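GAF domain/HD domain protein (Geobacter sulfurreducens, PDB 3EEA) is of unknown function, but carries a GAF domain, the part crystallised here, in a longer HD-domain protein that may have phosphatase activity. Local coordinates at residues Lys102-Arg105 against Asn106-Val109; Ala141-Arg144 against Asp145-His149; Lys19-Ser22 against Arg23-Lys27. All coordinates share one frame; numbering follows the deposited sequence.

Interaction 1 of 3, residues Lys102-Arg105 against Asn106-Val109; sequences KLLR and NLCV
Leu104 and Leu107 meet where helix 98-103 gives way to strand 107-116, their side chains crossing at about a right angle with CD2 of Leu104 4.0 Å from CD1 of Leu107. CG of Leu107 stands anti to its carbonyl carbon (chi1 -58°), which carries CD1 back over the turn toward Leu104. On the same side Leu104 CD1 comes within 4.5 Å of Val109 CG2, and Trp33 of strand 33-39 touches both leucines, so this is the closely packed half of the contact. The backbone there closes a type I beta turn from Leu104 to Leu107, in which Leu107 N donates to Leu104 O at 3.0 Å.

The outer half is polar and looser. Arg105 turns back along the helix end, and its NH1 donates to Lys102 O at 3.1 Å, a nearly straight bond (163°) lying in the guanidinium plane. One carbonyl at the helix terminus is thereby given a side-chain donor. Asn106 lies alongside, its OD1 over one guanidinium face near the rim, 3.9 Å from Arg105 NH2. A water bridges Leu103 O and Asn106 N, accepting from the amide at 2.8 Å.

Leu103 and Leu107 also line the pocket that holds a polyether molecule, probably from the crystallisation liquor. The whole is a helix-to-strand beta turn leading into the antiparallel sheet of a GAF domain, beside the pocket that the polyether occupies.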
ATOM      1  N   LYS A 102     -26.278 -12.109 -14.287  1.00 32.94           N
ATOM      2  CA  LYS A 102     -27.273 -11.061 -14.264  1.00 33.13           C
ATOM      3  C   LYS A 102     -26.816  -9.956 -13.353  1.00 32.06           C
ATOM      4  O   LYS A 102     -26.854  -8.787 -13.740  1.00 32.24           O
ATOM      5  CB  LYS A 102     -28.637 -11.592 -13.825  1.00 33.70           C
ATOM      6  CG  LYS A 102     -29.291 -12.510 -14.845  1.00 36.00           C
ATOM      7  CD  LYS A 102     -30.783 -12.729 -14.544  1.00 39.92           C
ATOM      8  CE  LYS A 102     -31.029 -13.567 -13.257  1.00 41.92           C
ATOM      9  NZ  LYS A 102     -30.693 -15.030 -13.394  1.00 43.74           N
ATOM     10  N   LEU A 103     -26.358 -10.330 -12.165  1.00 30.48           N
ATOM     11  CA  LEU A 103     -25.914  -9.351 -11.189  1.00 30.66           C
ATOM     12  C   LEU A 103     -24.794  -8.456 -11.741  1.00 29.14           C
ATOM     13  O   LEU A 103     -24.822  -7.251 -11.515  1.00 29.68           O
ATOM     14  CB  LEU A 103     -25.484 -10.025  -9.872  1.00 30.53           C
ATOM     15  CG  LEU A 103     -26.591 -10.173  -8.827  1.00 32.70           C
ATOM     16  CD1 LEU A 103     -27.953 -10.466  -9.468  1.00 34.04           C
ATOM     17  CD2 LEU A 103     -26.190 -11.225  -7.769  1.00 32.58           C
ATOM     18  N   LEU A 104     -23.880  -9.045 -12.505  1.00 27.83           N
ATOM     19  CA  LEU A 104     -22.626  -8.393 -12.939  1.00 26.34           C
ATOM     20  C   LEU A 104     -22.645  -7.958 -14.410  1.00 26.44           C
ATOM     21  O   LEU A 104     -21.602  -7.585 -14.973  1.00 25.79           O
ATOM     22  CB  LEU A 104     -21.459  -9.364 -12.707  1.00 25.73           C
ATOM     23  CG  LEU A 104     -21.332  -9.997 -11.307  1.00 24.83           C
ATOM     24  CD1 LEU A 104     -20.199 -11.053 -11.274  1.00 23.31           C
ATOM     25  CD2 LEU A 104     -21.096  -8.882 -10.268  1.00 23.37           C
ATOM     26  N   ARG A 105     -23.819  -8.001 -15.038  1.00 27.09           N
ATOM     27  CA  ARG A 105     -23.918  -7.815 -16.494  1.00 27.53           C
ATOM     28  C   ARG A 105     -23.395  -6.448 -17.000  1.00 27.11           C
ATOM     29  O   ARG A 105     -22.895  -6.363 -18.107  1.00 27.17           O
ATOM     30  CB  ARG A 105     -25.367  -8.008 -16.959  1.00 28.59           C
ATOM     31  CG  ARG A 105     -26.241  -6.771 -16.793  1.00 31.25           C
ATOM     32  CD  ARG A 105     -27.710  -7.098 -16.694  1.00 33.29           C
ATOM     33  NE  ARG A 105     -28.440  -5.882 -16.374  1.00 36.43           N
ATOM     34  CZ  ARG A 105     -28.691  -5.428 -15.146  1.00 38.80           C
ATOM     35  NH1 ARG A 105     -28.280  -6.080 -14.054  1.00 40.09           N
ATOM     36  NH2 ARG A 105     -29.373  -4.300 -15.009  1.00 40.93           N
ATOM     37  N   ASN A 106     -23.505  -5.398 -16.190  1.00 27.61           N
ATOM     38  CA  ASN A 106     -23.032  -4.061 -16.585  1.00 27.38           C
ATOM     39  C   ASN A 106     -21.593  -3.752 -16.198  1.00 26.10           C
ATOM     40  O   ASN A 106     -21.156  -2.568 -16.280  1.00 25.29           O
ATOM     41  CB  ASN A 106     -23.913  -2.965 -15.965  1.00 28.35           C
ATOM     42  CG  ASN A 106     -25.257  -2.812 -16.663  1.00 31.28           C
ATOM     43  OD1 ASN A 106     -26.215  -2.304 -16.060  1.00 34.83           O
ATOM     44  ND2 ASN A 106     -25.340  -3.250 -17.918  1.00 30.19           N
ATOM     45  N   LEU A 107     -20.856  -4.783 -15.763  1.00 24.92           N
ATOM     46  CA  LEU A 107     -19.568  -4.571 -15.080  1.00 23.63           C
ATOM     47  C   LEU A 107     -18.377  -5.281 -15.734  1.00 23.10           C
ATOM     48  O   LEU A 107     -18.548  -6.305 -16.369  1.00 23.68           O
ATOM     49  CB  LEU A 107     -19.716  -5.000 -13.605  1.00 22.35           C
ATOM     50  CG  LEU A 107     -20.786  -4.334 -12.729  1.00 22.68           C
ATOM     51  CD1 LEU A 107     -20.935  -5.030 -11.343  1.00 21.60           C
ATOM     52  CD2 LEU A 107     -20.551  -2.859 -12.471  1.00 17.40           C
ATOM     53  N   CYS A 108     -17.196  -4.663 -15.646  1.00 21.90           N
ATOM     54  CA  CYS A 108     -15.922  -5.301 -15.914  1.00 21.51           C
ATOM     55  C   CYS A 108     -15.463  -5.776 -14.516  1.00 20.43           C
ATOM     56  O   CYS A 108     -15.455  -4.954 -13.594  1.00 18.87           O
ATOM     57  CB  CYS A 108     -14.943  -4.261 -16.482  1.00 21.43           C
ATOM     58  SG  CYS A 108     -13.239  -4.884 -16.547  1.00 26.82           S
ATOM     59  N   VAL A 109     -15.113  -7.058 -14.353  1.00 19.57           N
ATOM     60  CA  VAL A 109     -14.745  -7.592 -13.003  1.00 18.91           C
ATOM     61  C   VAL A 109     -13.361  -8.214 -12.982  1.00 18.30           C
ATOM     62  O   VAL A 109     -13.024  -9.070 -13.801  1.00 18.97           O
ATOM     63  CB  VAL A 109     -15.779  -8.565 -12.421  1.00 19.16           C
ATOM     64  CG1 VAL A 109     -15.311  -9.054 -11.012  1.00 20.27           C
ATOM     65  CG2 VAL A 109     -17.203  -7.926 -12.394  1.00 21.38           C
TER
HETATM   66  O   HOH W   1     -24.261  -5.107 -13.487  1.00 31.44           O

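Interaction 2 of 3, residues Ala141-Arg144 against Asp145-His149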
ATOM      1  N   ALA A 141      -1.197  -4.244 -11.972  1.00 14.75           N
ATOM      2  CA  ALA A 141       0.095  -4.438 -11.305  1.00 15.37           C
ATOM      3  C   ALA A 141       0.055  -3.860  -9.877  1.00 16.20           C
ATOM      4  O   ALA A 141       0.491  -4.517  -8.937  1.00 17.08           O
ATOM      5  CB  ALA A 141       1.210  -3.791 -12.086  1.00 14.97           C
ATOM      6  N   ILE A 142      -0.467  -2.643  -9.768  1.00 14.93           N
ATOM      7  CA  ILE A 142      -0.658  -1.964  -8.469  1.00 15.79           C
ATOM      8  C   ILE A 142      -1.561  -2.765  -7.539  1.00 14.44           C
ATOM      9  O   ILE A 142      -1.210  -2.999  -6.373  1.00 14.09           O
ATOM     10  CB  ILE A 142      -1.227  -0.555  -8.664  1.00 15.38           C
ATOM     11  CG1 ILE A 142      -0.190   0.296  -9.437  1.00 18.53           C
ATOM     12  CG2 ILE A 142      -1.567   0.037  -7.253  1.00 16.98           C
ATOM     13  CD1 ILE A 142      -0.671   1.616  -9.931  1.00 20.46           C
ATOM     14  N   ILE A 143      -2.721  -3.159  -8.052  1.00 13.60           N
ATOM     15  CA  ILE A 143      -3.668  -3.963  -7.325  1.00 14.45           C
ATOM     16  C   ILE A 143      -3.032  -5.265  -6.799  1.00 14.12           C
ATOM     17  O   ILE A 143      -3.131  -5.565  -5.609  1.00 14.23           O
ATOM     18  CB  ILE A 143      -4.943  -4.251  -8.167  1.00 13.87           C
ATOM     19  CG1 ILE A 143      -5.728  -2.912  -8.408  1.00 14.39           C
ATOM     20  CG2 ILE A 143      -5.834  -5.230  -7.460  1.00 14.86           C
ATOM     21  CD1 ILE A 143      -6.745  -2.980  -9.554  1.00 15.49           C
ATOM     22  N   ARG A 144      -2.394  -6.011  -7.700  1.00 13.15           N
ATOM     23  CA  ARG A 144      -1.777  -7.272  -7.307  1.00 13.50           C
ATOM     24  C   ARG A 144      -0.716  -7.083  -6.199  1.00 13.67           C
ATOM     25  O   ARG A 144      -0.626  -7.871  -5.230  1.00 14.60           O
ATOM     26  CB  ARG A 144      -1.143  -7.942  -8.556  1.00 13.88           C
ATOM     27  CG  ARG A 144      -2.198  -8.478  -9.447  1.00 15.21           C
ATOM     28  CD  ARG A 144      -1.624  -9.025 -10.771  1.00 15.67           C
ATOM     29  NE  ARG A 144      -0.678 -10.093 -10.468  1.00 17.70           N
ATOM     30  CZ  ARG A 144       0.093 -10.691 -11.381  1.00 17.16           C
ATOM     31  NH1 ARG A 144       0.092 -10.293 -12.639  1.00 18.68           N
ATOM     32  NH2 ARG A 144       0.870 -11.667 -10.991  1.00 18.65           N
ATOM     33  N   ASP A 145       0.080  -6.030  -6.331  1.00 13.55           N
ATOM     34  CA  ASP A 145       1.098  -5.712  -5.317  1.00 15.20           C
ATOM     35  C   ASP A 145       0.477  -5.463  -3.950  1.00 14.80           C
ATOM     36  O   ASP A 145       0.879  -6.080  -2.929  1.00 14.61           O
ATOM     37  CB  ASP A 145       1.894  -4.501  -5.760  1.00 15.55           C
ATOM     38  CG  ASP A 145       2.934  -4.826  -6.828  1.00 24.04           C
ATOM     39  OD1 ASP A 145       3.413  -5.961  -6.877  1.00 31.94           O
ATOM     40  OD2 ASP A 145       3.348  -3.868  -7.540  1.00 31.00           O
ATOM     41  N   LEU A 146      -0.522  -4.564  -3.929  1.00 14.13           N
ATOM     42  CA  LEU A 146      -1.134  -4.117  -2.651  1.00 14.50           C
ATOM     43  C   LEU A 146      -1.886  -5.286  -1.973  1.00 13.32           C
ATOM     44  O   LEU A 146      -1.748  -5.530  -0.787  1.00 13.33           O
ATOM     45  CB  LEU A 146      -2.052  -2.936  -2.881  1.00 15.54           C
ATOM     46  CG  LEU A 146      -1.312  -1.628  -3.174  1.00 19.17           C
ATOM     47  CD1 LEU A 146      -2.282  -0.450  -3.226  1.00 21.35           C
ATOM     48  CD2 LEU A 146      -0.222  -1.340  -2.187  1.00 26.20           C
ATOM     49  N   VAL A 147      -2.578  -6.089  -2.764  1.00 12.37           N
ATOM     50  CA  VAL A 147      -3.281  -7.252  -2.267  1.00 13.16           C
ATOM     51  C   VAL A 147      -2.282  -8.260  -1.736  1.00 13.13           C
ATOM     52  O   VAL A 147      -2.516  -8.886  -0.729  1.00 13.11           O
ATOM     53  CB  VAL A 147      -4.207  -7.883  -3.340  1.00 13.08           C
ATOM     54  CG1 VAL A 147      -4.791  -9.282  -2.918  1.00 14.64           C
ATOM     55  CG2 VAL A 147      -5.303  -6.894  -3.701  1.00 15.53           C
ATOM     56  N   SER A 148      -1.136  -8.417  -2.399  1.00 13.20           N
ATOM     57  CA  SER A 148      -0.149  -9.356  -1.936  1.00 13.13           C
ATOM     58  C   SER A 148       0.454  -8.925  -0.639  1.00 11.54           C
ATOM     59  O   SER A 148       0.744  -9.763   0.212  1.00 13.40           O
ATOM     60  CB  SER A 148       0.932  -9.603  -2.964  1.00 15.27           C
ATOM     61  OG  SER A 148       0.308 -10.197  -4.079  1.00 24.17           O
ATOM     62  N   HIS A 149       0.653  -7.602  -0.461  1.00 12.30           N
ATOM     63  CA  HIS A 149       1.087  -7.102   0.811  1.00 12.81           C
ATOM     64  C   HIS A 149       0.107  -7.399   1.954  1.00 12.96           C
ATOM     65  O   HIS A 149       0.520  -7.826   3.057  1.00 13.24           O
ATOM     66  CB  HIS A 149       1.337  -5.601   0.746  1.00 13.08           C
ATOM     67  CG  HIS A 149       2.348  -5.198  -0.258  1.00 15.09           C
ATOM     68  ND1 HIS A 149       2.449  -3.898  -0.712  1.00 15.83           N
ATOM     69  CD2 HIS A 149       3.258  -5.919  -0.950  1.00 15.96           C
ATOM     70  CE1 HIS A 149       3.384  -3.844  -1.642  1.00 17.94           C
ATOM     71  NE2 HIS A 149       3.899  -5.045  -1.798  1.00 16.23           N
TER
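Two successive turns of helix 137-158, the last helix of the chain, make this contact within the GAF domain, in which Ile142 pairs with Leu146 and Ile143 with Val147. The side chains of each pair lie side by side and point the same way: Ile142 CG2 is 4.1 Å from Leu146 CD1, and Ile143 CG2 is equally far from Val147 CG2. In Val147 the CG2 branch sits anti to the carbonyl carbon, beside the backbone N, and so leans back over the preceding turn, 3.2 Å from Ile143 O.

The i to i+4 backbone bonds run through the same residues. Val147 N donates to Ile143 O at 2.9 Å. Arg144 O is gripped twice, by Ser148 N at 2.9 Å and by Ser148 OG at 2.8 Å, the two donors arriving from opposite faces of the carbonyl plane. With chi1 at -64° the serine hydroxyl is turned back onto its own helix, and this bond satisfies the polar end of the side chain. One residue further along, Asp145 O lies over the centre of the His149 ring, 3.1 Å above its plane.

Ile143 and Val147 press on strands 107-116 and 119-129, while His149 meets His149 of the second subunit, ring against ring. The pattern is that of an amphipathic helix lying on the antiparallel sheet of a GAF domain, with another side turned to the dimer partner.

Interaction 3 of 3, residues Lys19-Ser22 against Arg23-Lys27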
ATOM      1  N   LYS A  19     -10.060  -3.195   5.631  1.00 16.60           N
ATOM      2  CA  LYS A  19     -10.573  -1.818   5.507  1.00 16.96           C
ATOM      3  C   LYS A  19      -9.510  -0.884   4.915  1.00 17.13           C
ATOM      4  O   LYS A  19      -9.780  -0.115   3.999  1.00 15.29           O
ATOM      5  CB  LYS A  19     -10.991  -1.240   6.868  1.00 17.97           C
ATOM      6  CG  LYS A  19     -12.317  -1.702   7.402  1.00 24.57           C
ATOM      7  CD  LYS A  19     -12.719  -0.938   8.670  1.00 29.52           C
ATOM      8  CE  LYS A  19     -13.165   0.505   8.352  1.00 34.20           C
ATOM      9  NZ  LYS A  19     -14.325   0.916   9.205  1.00 37.07           N
ATOM     10  N   ASP A  20      -8.307  -0.928   5.471  1.00 17.05           N
ATOM     11  CA  ASP A  20      -7.260  -0.032   4.999  1.00 18.11           C
ATOM     12  C   ASP A  20      -6.902  -0.386   3.538  1.00 15.73           C
ATOM     13  O   ASP A  20      -6.727   0.532   2.709  1.00 15.51           O
ATOM     14  CB  ASP A  20      -6.011  -0.108   5.866  1.00 19.64           C
ATOM     15  CG  ASP A  20      -6.182   0.529   7.231  1.00 26.64           C
ATOM     16  OD1 ASP A  20      -7.134   1.337   7.439  1.00 32.40           O
ATOM     17  OD2 ASP A  20      -5.335   0.194   8.123  1.00 34.38           O
ATOM     18  N   LEU A  21      -6.775  -1.683   3.244  1.00 14.66           N
ATOM     19  CA  LEU A  21      -6.506  -2.156   1.846  1.00 14.32           C
ATOM     20  C   LEU A  21      -7.570  -1.627   0.889  1.00 13.74           C
ATOM     21  O   LEU A  21      -7.238  -1.056  -0.167  1.00 14.74           O
ATOM     22  CB  LEU A  21      -6.445  -3.653   1.760  1.00 15.26           C
ATOM     23  CG  LEU A  21      -6.392  -4.232   0.332  1.00 16.94           C
ATOM     24  CD1 LEU A  21      -5.071  -3.817  -0.368  1.00 16.98           C
ATOM     25  CD2 LEU A  21      -6.528  -5.743   0.313  1.00 18.06           C
ATOM     26  N   SER A  22      -8.846  -1.820   1.231  1.00 14.79           N
ATOM     27  CA  SER A  22      -9.954  -1.375   0.375  1.00 14.72           C
ATOM     28  C   SER A  22      -9.951   0.116   0.124  1.00 15.26           C
ATOM     29  O   SER A  22     -10.083   0.579  -1.041  1.00 14.44           O
ATOM     30  CB  SER A  22     -11.301  -1.869   0.929  1.00 15.67           C
ATOM     31  OG  SER A  22     -11.257  -3.300   1.060  1.00 18.88           O
ATOM     32  N   ARG A  23      -9.710   0.894   1.170  1.00 15.55           N
ATOM     33  CA  ARG A  23      -9.656   2.348   1.014  1.00 16.78           C
ATOM     34  C   ARG A  23      -8.523   2.767   0.047  1.00 16.11           C
ATOM     35  O   ARG A  23      -8.709   3.642  -0.858  1.00 16.16           O
ATOM     36  CB  ARG A  23      -9.449   2.960   2.398  1.00 16.83           C
ATOM     37  CG  ARG A  23      -9.136   4.376   2.435  1.00 22.97           C
ATOM     38  CD  ARG A  23      -9.074   4.771   3.896  1.00 29.98           C
ATOM     39  NE  ARG A  23      -8.068   5.790   4.095  1.00 37.42           N
ATOM     40  CZ  ARG A  23      -8.269   7.065   3.830  1.00 41.29           C
ATOM     41  NH1 ARG A  23      -9.460   7.457   3.376  1.00 44.06           N
ATOM     42  NH2 ARG A  23      -7.290   7.952   4.035  1.00 43.45           N
ATOM     43  N   LEU A  24      -7.342   2.203   0.262  1.00 15.06           N
ATOM     44  CA  LEU A  24      -6.180   2.555  -0.560  1.00 16.30           C
ATOM     45  C   LEU A  24      -6.387   2.165  -2.026  1.00 15.76           C
ATOM     46  O   LEU A  24      -6.081   2.967  -2.920  1.00 15.92           O
ATOM     47  CB  LEU A  24      -4.916   1.904  -0.028  1.00 16.17           C
ATOM     48  CG  LEU A  24      -3.616   2.357  -0.660  1.00 18.51           C
ATOM     49  CD1 LEU A  24      -3.480   3.876  -0.543  1.00 16.12           C
ATOM     50  CD2 LEU A  24      -2.450   1.603  -0.032  1.00 19.49           C
ATOM     51  N   LEU A  25      -6.904   0.957  -2.274  1.00 15.81           N
ATOM     52  CA  LEU A  25      -7.206   0.531  -3.647  1.00 17.23           C
ATOM     53  C   LEU A  25      -8.175   1.522  -4.293  1.00 17.72           C
ATOM     54  O   LEU A  25      -7.920   1.931  -5.443  1.00 16.09           O
ATOM     55  CB  LEU A  25      -7.787  -0.857  -3.731  1.00 17.26           C
ATOM     56  CG  LEU A  25      -6.799  -1.950  -3.362  1.00 17.62           C
ATOM     57  CD1 LEU A  25      -7.622  -3.246  -3.150  1.00 17.50           C
ATOM     58  CD2 LEU A  25      -5.684  -2.077  -4.432  1.00 19.83           C
ATOM     59  N   ARG A  26      -9.237   1.893  -3.582  1.00 16.85           N
ATOM     60  CA  ARG A  26     -10.218   2.831  -4.183  1.00 19.78           C
ATOM     61  C   ARG A  26      -9.630   4.214  -4.520  1.00 19.77           C
ATOM     62  O   ARG A  26     -10.096   4.903  -5.454  1.00 20.71           O
ATOM     63  CB  ARG A  26     -11.477   2.942  -3.341  1.00 20.69           C
ATOM     64  CG  ARG A  26     -12.340   1.714  -3.585  1.00 27.35           C
ATOM     65  CD  ARG A  26     -13.664   1.687  -2.852  1.00 33.32           C
ATOM     66  NE  ARG A  26     -14.634   2.720  -3.239  1.00 38.12           N
ATOM     67  CZ  ARG A  26     -15.430   2.683  -4.308  1.00 40.51           C
ATOM     68  NH1 ARG A  26     -15.389   1.684  -5.168  1.00 43.56           N
ATOM     69  NH2 ARG A  26     -16.276   3.672  -4.530  1.00 42.69           N
ATOM     70  N   LYS A  27      -8.677   4.648  -3.720  1.00 18.91           N
ATOM     71  CA  LYS A  27      -7.968   5.903  -3.951  1.00 19.55           C
ATOM     72  C   LYS A  27      -6.954   5.823  -5.087  1.00 19.01           C
ATOM     73  O   LYS A  27      -6.647   6.850  -5.743  1.00 18.13           O
ATOM     74  CB  LYS A  27      -7.282   6.331  -2.687  1.00 18.91           C
ATOM     75  CG  LYS A  27      -8.247   6.810  -1.620  1.00 22.83           C
ATOM     76  CD  LYS A  27      -7.439   7.381  -0.507  1.00 28.36           C
ATOM     77  CE  LYS A  27      -8.286   7.652   0.685  1.00 32.09           C
ATOM     78  NZ  LYS A  27      -7.375   8.278   1.666  1.00 36.53           N
TER
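Leu21 overlaps Leu25 one turn later in helix 14-28, the two side chains crossing obliquely with CD1 of Leu21 3.8 Å from CD1 of Leu25. In Leu21 CG swings anti to the backbone N (chi1 171°), which sends its branch forward along the helix; Leu25 leans the other way, CG anti to its carbonyl carbon (chi1 -68°), and packs CG 3.3 Å from Leu21 O. That carbonyl also accepts from Leu25 N at 2.9 Å, in a nearly straight bond of 171°. Replacing this leucine with an alanine, which lacks CG and both methyls, is likely to open a gap beside Leu21 CD1 and weaken the packing against Leu146 and Ile34.

One residue on, Ser22 O accepts from Arg26 N at 3.0 Å, and Arg26 CB and CG both rest 3.6 Å from the same oxygen. The hydroxyl of Ser22 is hydrogen-bonded to Ile18 O, one turn earlier. Arg23 N donates to Lys19 O at 3.0 Å, yet the long side chain of Arg23 leads off the helix; its guanidinium and the amine of Lys27 both form salt bridges with Asp145 of the second subunit. How these two cationic groups are placed against each other is doubtful in the model.

Leu21, Leu24 and Leu25 pack on Leu146 of helix 137-158, Ser22 reaches strands 33-39 and 46-52, and Leu25 and Arg26 touch Ile34, so helix 14-28 lies beside helix 137-158 and over the sheet.

How the interactions relate
All three contacts are only partly buried. Interactions 2 and 3 belong together: they sit on neighbouring helices, 137-158 and 14-28, with centres 11 Å apart, and touch where Leu146 CD1 meets Leu24 CD2 at 3.8 Å. Both have a buried aliphatic side and a side facing the second subunit that mixes charge and packing. Interaction 1 stands apart, its centre about 23 Å from that of interaction 2 and about 21 Å from that of interaction 3, touched by no other chain. It sets an apolar leucine side against an exposed polar one, Arg105 and Asn106, and has a single turn bond and a water bridge where the helices have regular i to i+4 ladders.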